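Local coordinates for TOG array regulator of axonemal microtubules protein 1 (Mus musculus, PDB 5DN7), which takes part in ciliogenesis, binding microtubules and promoting their polymerization through its HEAT-repeat TOG regions, of which this chain is TOG region 2, at residues 119-124 and 254-259; 126-131 and 163-168. All blocks are in the same frame, centred on the assembly; numbering follows the deposited sequence.

Contact 1 of 2, residues 119-124 and 254-259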
ATOM      1  N   ASN A 119      -4.745   3.824  12.046  1.00 30.68           N
ATOM      2  CA  ASN A 119      -3.529   3.387  12.693  1.00 31.52           C
ATOM      3  C   ASN A 119      -3.696   2.067  13.450  1.00 33.95           C
ATOM      4  O   ASN A 119      -3.175   1.913  14.550  1.00 36.48           O
ATOM      5  CB  ASN A 119      -3.053   4.484  13.660  1.00 42.44           C
ATOM      6  CG  ASN A 119      -1.622   4.289  14.096  1.00 56.55           C
ATOM      7  OD1 ASN A 119      -0.777   3.882  13.298  1.00 59.78           O
ATOM      8  ND2 ASN A 119      -1.339   4.542  15.378  1.00 65.64           N
ATOM      9  N   LYS A 120      -4.431   1.120  12.882  1.00 23.07           N
ATOM     10  CA  LYS A 120      -4.710  -0.114  13.607  1.00 28.44           C
ATOM     11  C   LYS A 120      -4.051  -1.303  12.940  1.00 28.52           C
ATOM     12  O   LYS A 120      -4.088  -1.449  11.713  1.00 25.80           O
ATOM     13  CB  LYS A 120      -6.221  -0.340  13.741  1.00 25.81           C
ATOM     14  CG  LYS A 120      -6.904   0.720  14.617  1.00 24.36           C
ATOM     15  CD  LYS A 120      -8.395   0.475  14.732  1.00 22.52           C
ATOM     16  CE  LYS A 120      -9.061   1.457  15.722  1.00 36.97           C
ATOM     17  NZ  LYS A 120      -8.927   2.886  15.313  1.00 37.46           N
ATOM     18  N   LEU A 121      -3.445  -2.151  13.761  1.00 21.14           N
ATOM     19  CA  LEU A 121      -2.734  -3.293  13.250  1.00 20.58           C
ATOM     20  C   LEU A 121      -3.632  -4.236  12.441  1.00 18.82           C
ATOM     21  O   LEU A 121      -3.184  -4.752  11.426  1.00 23.04           O
ATOM     22  CB  LEU A 121      -2.047  -4.039  14.402  1.00 27.01           C
ATOM     23  CG  LEU A 121      -1.166  -5.244  14.074  1.00 33.53           C
ATOM     24  CD1 LEU A 121       0.023  -5.349  15.051  1.00 29.19           C
ATOM     25  CD2 LEU A 121      -1.996  -6.537  14.115  1.00 34.37           C
ATOM     26  N   VAL A 122      -4.874  -4.489  12.851  1.00 18.52           N
ATOM     27  CA  VAL A 122      -5.698  -5.435  12.059  1.00 24.95           C
ATOM     28  C   VAL A 122      -5.949  -4.895  10.622  1.00 21.24           C
ATOM     29  O   VAL A 122      -5.868  -5.625   9.585  1.00 30.50           O
ATOM     30  CB  VAL A 122      -7.056  -5.758  12.765  1.00 22.49           C
ATOM     31  CG1 VAL A 122      -6.859  -6.776  13.901  1.00 21.01           C
ATOM     32  CG2 VAL A 122      -7.718  -4.507  13.268  1.00 20.79           C
ATOM     33  N   ILE A 123      -6.181  -3.587  10.571  1.00 17.48           N
ATOM     34  CA  ILE A 123      -6.339  -2.880   9.320  1.00 18.51           C
ATOM     35  C   ILE A 123      -5.086  -3.025   8.462  1.00 19.45           C
ATOM     36  O   ILE A 123      -5.167  -3.505   7.339  1.00 19.56           O
ATOM     37  CB  ILE A 123      -6.663  -1.398   9.567  1.00 16.84           C
ATOM     38  CG1 ILE A 123      -8.030  -1.286  10.235  1.00 21.49           C
ATOM     39  CG2 ILE A 123      -6.633  -0.603   8.274  1.00 16.16           C
ATOM     40  CD1 ILE A 123      -9.070  -2.172   9.612  1.00 22.06           C
ATOM     41  N   LYS A 124      -3.940  -2.628   9.008  1.00 20.33           N
ATOM     42  CA  LYS A 124      -2.657  -2.743   8.323  1.00 21.38           C
ATOM     43  C   LYS A 124      -2.363  -4.178   7.833  1.00 19.51           C
ATOM     44  O   LYS A 124      -1.827  -4.359   6.734  1.00 19.74           O
ATOM     45  CB  LYS A 124      -1.533  -2.254   9.235  1.00 18.87           C
ATOM     46  CG  LYS A 124      -0.161  -2.380   8.609  1.00 21.29           C
ATOM     47  CD  LYS A 124       0.908  -1.673   9.431  1.00 34.96           C
ATOM     48  CE  LYS A 124       2.294  -2.096   8.944  1.00 44.24           C
ATOM     49  NZ  LYS A 124       3.413  -1.731   9.896  1.00 45.60           N
ATOM     50  N   THR A 254       8.495  -8.464   8.535  1.00 32.93           N
ATOM     51  CA  THR A 254       7.893  -9.507   9.350  1.00 34.26           C
ATOM     52  C   THR A 254       7.143 -10.480   8.450  1.00 36.20           C
ATOM     53  O   THR A 254       6.990 -10.240   7.265  1.00 30.92           O
ATOM     54  CB  THR A 254       6.916  -8.955  10.372  1.00 29.09           C
ATOM     55  OG1 THR A 254       5.708  -8.568   9.706  1.00 26.42           O
ATOM     56  CG2 THR A 254       7.524  -7.763  11.097  1.00 32.83           C
ATOM     57  N   GLU A 255       6.665 -11.571   9.039  1.00 37.05           N
ATOM     58  CA  GLU A 255       5.842 -12.530   8.317  1.00 40.84           C
ATOM     59  C   GLU A 255       4.563 -11.844   7.853  1.00 52.05           C
ATOM     60  O   GLU A 255       4.077 -12.093   6.751  1.00 54.39           O
ATOM     61  CB  GLU A 255       5.507 -13.728   9.206  1.00 48.04           C
ATOM     62  CG  GLU A 255       4.707 -14.816   8.507  1.00 60.80           C
ATOM     63  CD  GLU A 255       4.436 -16.008   9.404  1.00 76.34           C
ATOM     64  OE1 GLU A 255       4.839 -15.969  10.585  1.00 84.48           O
ATOM     65  OE2 GLU A 255       3.819 -16.983   8.928  1.00 79.14           O
ATOM     66  N   GLN A 256       4.046 -10.948   8.686  1.00 53.65           N
ATOM     67  CA  GLN A 256       2.837 -10.204   8.352  1.00 56.21           C
ATOM     68  C   GLN A 256       3.074  -9.163   7.258  1.00 53.62           C
ATOM     69  O   GLN A 256       2.157  -8.429   6.890  1.00 68.62           O
ATOM     70  CB  GLN A 256       2.265  -9.530   9.602  1.00 61.87           C
ATOM     71  CG  GLN A 256       1.732 -10.501  10.642  1.00 71.62           C
ATOM     72  CD  GLN A 256       1.652  -9.887  12.026  1.00 89.78           C
ATOM     73  OE1 GLN A 256       0.564  -9.679  12.564  1.00 99.35           O
ATOM     74  NE2 GLN A 256       2.807  -9.594  12.611  1.00 93.24           N
ATOM     75  N   GLY A 257       4.298  -9.096   6.739  1.00 42.35           N
ATOM     76  CA  GLY A 257       4.608  -8.133   5.693  1.00 30.01           C
ATOM     77  C   GLY A 257       4.882  -6.740   6.224  1.00 28.04           C
ATOM     78  O   GLY A 257       5.001  -5.805   5.448  1.00 28.68           O
ATOM     79  N   PHE A 258       4.995  -6.579   7.542  1.00 24.94           N
ATOM     80  CA  PHE A 258       5.268  -5.256   8.106  1.00 22.07           C
ATOM     81  C   PHE A 258       6.752  -4.970   8.017  1.00 23.84           C
ATOM     82  O   PHE A 258       7.561  -5.894   8.036  1.00 26.39           O
ATOM     83  CB  PHE A 258       4.816  -5.144   9.569  1.00 27.68           C
ATOM     84  CG  PHE A 258       3.359  -5.444   9.783  1.00 29.92           C
ATOM     85  CD1 PHE A 258       2.491  -5.552   8.714  1.00 33.79           C
ATOM     86  CD2 PHE A 258       2.859  -5.611  11.056  1.00 39.10           C
ATOM     87  CE1 PHE A 258       1.154  -5.834   8.906  1.00 35.05           C
ATOM     88  CE2 PHE A 258       1.520  -5.894  11.253  1.00 43.52           C
ATOM     89  CZ  PHE A 258       0.667  -6.005  10.167  1.00 37.59           C
ATOM     90  N   VAL A 259       7.109  -3.693   7.935  1.00 21.71           N
ATOM     91  CA  VAL A 259       8.500  -3.290   7.955  1.00 14.67           C
ATOM     92  C   VAL A 259       8.972  -3.043   9.391  1.00 18.20           C
ATOM     93  O   VAL A 259       8.370  -2.273  10.135  1.00 22.62           O
ATOM     94  CB  VAL A 259       8.741  -2.013   7.120  1.00 19.99           C
ATOM     95  CG1 VAL A 259      10.191  -1.547   7.236  1.00 16.12           C
ATOM     96  CG2 VAL A 259       8.364  -2.241   5.650  1.00 24.08           C
TER
HETATM   97  O   HOH W   1       5.158  -1.420   7.928  1.00 32.45           O
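A beta turn of type I, Thr254 to Gly257, between the two short antiparallel strands 252-253 and 259-260 delivers Phe258 to the N-terminal end of helix 121-138, where its ring meets Lys124 and Leu121. Lys124 supplies one face: CE stands 3.4 Å above the ring plane, displaced toward the rim, and lies 3.8 Å from the centroid of the Phe258 ring, a CH-pi contact. With CG anti to the backbone N (chi1 178°) and the chain extended beyond it, the lysine runs obliquely over the ring, so that NZ arrives 4.2 Å from the same Phe258 centroid, 31° off the normal, as an off-centre cation-pi partner. The opposite face carries CB of Gln256, from within the turn itself. Leu121 approaches at the edge, its CG 3.9 Å from Phe258 CE2 and near the ring plane. The lysine also has a polar link: one water accepts from Lys124 NZ (2.6 Å) and from the backbone N of Val259 (3.0 Å). The turn is braced by Phe258 N donating to Thr254 OG1 at 3.0 Å, while Gln256 OE1 takes a hydrogen bond from Gln125 of the helix. An alanine in place of Phe258 would probably leave the ammonium group of Lys124 without its aromatic partner and the branch of Leu121 at CG and CD1 without the ring edge it packs on. The arrangement is that of a beta-hairpin turn docked through one aromatic residue against a helix of a HEAT-repeat solenoid.

Contact 2 of 2, residues 126-131 and 163-168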
ATOM      1  N   GLU A 126      -4.629  -6.323   6.819  1.00 19.84           N
ATOM      2  CA  GLU A 126      -5.383  -6.516   5.583  1.00 19.78           C
ATOM      3  C   GLU A 126      -4.871  -5.670   4.404  1.00 23.81           C
ATOM      4  O   GLU A 126      -4.760  -6.180   3.270  1.00 21.02           O
ATOM      5  CB  GLU A 126      -6.868  -6.250   5.822  1.00 23.17           C
ATOM      6  CG  GLU A 126      -7.460  -7.211   6.849  1.00 26.98           C
ATOM      7  CD  GLU A 126      -7.285  -8.670   6.445  1.00 34.79           C
ATOM      8  OE1 GLU A 126      -7.328  -8.971   5.230  1.00 34.12           O
ATOM      9  OE2 GLU A 126      -7.100  -9.527   7.339  1.00 42.66           O
ATOM     10  N   TYR A 127      -4.526  -4.404   4.626  1.00 19.96           N
ATOM     11  CA  TYR A 127      -4.130  -3.659   3.436  1.00 18.25           C
ATOM     12  C   TYR A 127      -2.732  -4.060   2.946  1.00 22.05           C
ATOM     13  O   TYR A 127      -2.457  -3.972   1.746  1.00 23.71           O
ATOM     14  CB  TYR A 127      -4.255  -2.137   3.621  1.00 13.97           C
ATOM     15  CG  TYR A 127      -3.358  -1.401   4.586  1.00 21.04           C
ATOM     16  CD1 TYR A 127      -1.977  -1.336   4.403  1.00 16.15           C
ATOM     17  CD2 TYR A 127      -3.920  -0.661   5.634  1.00 15.97           C
ATOM     18  CE1 TYR A 127      -1.173  -0.604   5.276  1.00 17.78           C
ATOM     19  CE2 TYR A 127      -3.134   0.070   6.503  1.00 19.11           C
ATOM     20  CZ  TYR A 127      -1.767   0.099   6.324  1.00 21.40           C
ATOM     21  OH  TYR A 127      -1.004   0.833   7.203  1.00 27.15           O
ATOM     22  N   MET A 128      -1.869  -4.537   3.834  1.00 18.78           N
ATOM     23  CA  MET A 128      -0.582  -5.062   3.376  1.00 16.55           C
ATOM     24  C   MET A 128      -0.798  -6.323   2.525  1.00 21.22           C
ATOM     25  O   MET A 128      -0.130  -6.506   1.462  1.00 21.00           O
ATOM     26  CB  MET A 128       0.355  -5.366   4.551  1.00 13.73           C
ATOM     27  CG  MET A 128       0.976  -4.139   5.241  1.00 19.37           C
ATOM     28  SD  MET A 128       1.655  -2.897   4.089  1.00 26.39           S
ATOM     29  CE  MET A 128       2.783  -3.878   3.075  1.00 30.61           C
ATOM     30  N   LYS A 129      -1.723  -7.183   2.969  1.00 18.39           N
ATOM     31  CA  LYS A 129      -2.080  -8.330   2.110  1.00 20.07           C
ATOM     32  C   LYS A 129      -2.506  -7.870   0.718  1.00 23.86           C
ATOM     33  O   LYS A 129      -2.009  -8.374  -0.325  1.00 22.13           O
ATOM     34  CB  LYS A 129      -3.202  -9.167   2.732  1.00 22.17           C
ATOM     35  CG  LYS A 129      -2.774 -10.023   3.922  1.00 23.82           C
ATOM     36  CD  LYS A 129      -4.018 -10.527   4.648  1.00 30.58           C
ATOM     37  CE  LYS A 129      -3.663 -11.382   5.838  1.00 34.55           C
ATOM     38  NZ  LYS A 129      -4.842 -11.463   6.746  1.00 43.79           N
ATOM     39  N   ILE A 130      -3.408  -6.885   0.692  1.00 23.64           N
ATOM     40  CA  ILE A 130      -3.881  -6.393  -0.603  1.00 18.95           C
ATOM     41  C   ILE A 130      -2.743  -5.855  -1.485  1.00 16.79           C
ATOM     42  O   ILE A 130      -2.591  -6.283  -2.634  1.00 21.44           O
ATOM     43  CB  ILE A 130      -4.958  -5.317  -0.434  1.00 18.46           C
ATOM     44  CG1 ILE A 130      -6.221  -5.955   0.133  1.00 19.78           C
ATOM     45  CG2 ILE A 130      -5.305  -4.716  -1.774  1.00 15.32           C
ATOM     46  CD1 ILE A 130      -7.089  -5.008   0.905  1.00 20.03           C
ATOM     47  N   PHE A 131      -1.936  -4.934  -0.962  1.00 19.06           N
ATOM     48  CA  PHE A 131      -0.866  -4.355  -1.774  1.00 13.80           C
ATOM     49  C   PHE A 131       0.148  -5.407  -2.277  1.00 20.74           C
ATOM     50  O   PHE A 131       0.634  -5.288  -3.402  1.00 20.66           O
ATOM     51  CB  PHE A 131      -0.132  -3.244  -1.004  1.00 18.65           C
ATOM     52  CG  PHE A 131      -0.852  -1.916  -1.011  1.00 22.04           C
ATOM     53  CD1 PHE A 131      -1.002  -1.206  -2.189  1.00 23.45           C
ATOM     54  CD2 PHE A 131      -1.382  -1.382   0.160  1.00 23.38           C
ATOM     55  CE1 PHE A 131      -1.670   0.009  -2.208  1.00 24.49           C
ATOM     56  CE2 PHE A 131      -2.044  -0.156   0.149  1.00 31.94           C
ATOM     57  CZ  PHE A 131      -2.191   0.540  -1.046  1.00 24.60           C
ATOM     58  N   VAL A 163       5.484   5.334   2.037  1.00 17.53           N
ATOM     59  CA  VAL A 163       6.911   5.042   2.080  1.00 20.65           C
ATOM     60  C   VAL A 163       7.178   3.604   2.600  1.00 21.81           C
ATOM     61  O   VAL A 163       8.006   2.873   2.044  1.00 16.39           O
ATOM     62  CB  VAL A 163       7.680   6.053   2.955  1.00 15.99           C
ATOM     63  CG1 VAL A 163       9.191   5.784   2.869  1.00 19.07           C
ATOM     64  CG2 VAL A 163       7.371   7.451   2.524  1.00 12.66           C
ATOM     65  N   ASN A 164       6.452   3.180   3.628  1.00 11.86           N
ATOM     66  CA  ASN A 164       6.702   1.834   4.155  1.00 14.17           C
ATOM     67  C   ASN A 164       6.342   0.733   3.157  1.00 16.59           C
ATOM     68  O   ASN A 164       6.995  -0.310   3.110  1.00 17.40           O
ATOM     69  CB  ASN A 164       5.939   1.593   5.462  1.00 12.09           C
ATOM     70  CG  ASN A 164       6.596   2.265   6.673  1.00 21.61           C
ATOM     71  OD1 ASN A 164       7.822   2.389   6.760  1.00 17.36           O
ATOM     72  ND2 ASN A 164       5.767   2.694   7.618  1.00 14.00           N
ATOM     73  N   ILE A 165       5.297   0.960   2.373  1.00 17.12           N
ATOM     74  CA  ILE A 165       4.890  -0.012   1.360  1.00 16.68           C
ATOM     75  C   ILE A 165       5.944  -0.066   0.246  1.00 14.09           C
ATOM     76  O   ILE A 165       6.212  -1.139  -0.316  1.00 13.44           O
ATOM     77  CB  ILE A 165       3.483   0.330   0.798  1.00 17.96           C
ATOM     78  CG1 ILE A 165       2.419   0.046   1.861  1.00 19.96           C
ATOM     79  CG2 ILE A 165       3.156  -0.470  -0.453  1.00 13.31           C
ATOM     80  CD1 ILE A 165       1.040   0.704   1.533  1.00 12.03           C
ATOM     81  N   CYS A 166       6.544   1.089  -0.064  1.00 15.97           N
ATOM     82  CA  CYS A 166       7.699   1.089  -0.956  1.00 17.03           C
ATOM     83  C   CYS A 166       8.849   0.226  -0.391  1.00 17.04           C
ATOM     84  O   CYS A 166       9.433  -0.609  -1.119  1.00 17.99           O
ATOM     85  CB  CYS A 166       8.177   2.524  -1.224  1.00 20.51           C
ATOM     86  SG  CYS A 166       7.019   3.467  -2.247  1.00 19.80           S
ATOM     87  N   ILE A 167       9.162   0.404   0.895  1.00 17.28           N
ATOM     88  CA  ILE A 167      10.222  -0.396   1.531  1.00 17.93           C
ATOM     89  C   ILE A 167       9.930  -1.889   1.420  1.00 13.27           C
ATOM     90  O   ILE A 167      10.786  -2.704   1.044  1.00 13.59           O
ATOM     91  CB  ILE A 167      10.392  -0.052   3.019  1.00 13.89           C
ATOM     92  CG1 ILE A 167      10.840   1.392   3.188  1.00 18.15           C
ATOM     93  CG2 ILE A 167      11.391  -1.034   3.707  1.00 13.07           C
ATOM     94  CD1 ILE A 167      10.719   1.896   4.622  1.00 18.68           C
ATOM     95  N   CYS A 168       8.691  -2.229   1.738  1.00 15.67           N
ATOM     96  CA  CYS A 168       8.233  -3.595   1.669  1.00 17.69           C
ATOM     97  C   CYS A 168       8.444  -4.187   0.254  1.00 17.94           C
ATOM     98  O   CYS A 168       8.985  -5.297   0.076  1.00 13.96           O
ATOM     99  CB  CYS A 168       6.768  -3.628   2.088  1.00 16.05           C
ATOM    100  SG  CYS A 168       5.985  -5.240   1.990  1.00 30.63           S
TER
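The Phe131 ring receives the CD1 methyl of Ile165 obliquely, with CD1 at 3.5 Å from both Phe131 CD2 and Phe131 CE2; these equal distances centre the methyl on one ring bond, and CG and CZ lie farther from it. The isoleucine side chain runs roughly perpendicular to that of Phe131, and Leu147 of helix 140-148 touches both. Ile165 sets CG1 anti to its carbonyl carbon (chi1 -71°), which directs the CG1-CD1 branch toward helix 121-138. One turn back on that helix, Met128 lies alongside the same isoleucine, the two chains pointing opposite ways, with its SD 3.8 Å from Ile165 CG1. Helices 121-138 and 156-172, lying in the predicted repeats HEAT 6 and HEAT 7, pack against each other within the TOG solenoid; their local axes approach to 11.5 Å at a crossing angle of -52°. Bends at chi2 and chi3 fold the Met128 chain, and its CE methyl comes 3.6 Å from Cys168 SG, an apolar contact between the two sulfur-bearing side chains. Met128, Phe131, Ile165 and Cys168 are all buried, and no hydrogen bond crosses between the segments. Polar bonds lie beside this apolar patch: Asn164 OD1 pairs with the hydroxyl of Tyr261, Asn164 ND2 with Glu161 OE2, and Tyr127 OH with Glu161 OE1, the last tying the two helices together on the N-terminal side of Met128 and Ile165.

Overall arrangement
From the N terminus, the chain first reaches 119-124, at the start of helix 121-138, and then 126-131 on the same helix. Contact 2 closes the shorter loop, 31 residues between its segments, when helix 156-172 brings in 163-168. Contact 1 closes only after the later helices, when 254-259 comes back across 129 intervening residues; contact 2 therefore sits wholly within its span. The centres are 8 Å apart and the two touch: Gly257 O packs against Met128 CE and Cys168 SG, and Val259 against Ile167. Contact 2 joins helices of two successive predicted HEAT repeats, whereas contact 1 returns a C-terminal loop to the middle of the solenoid.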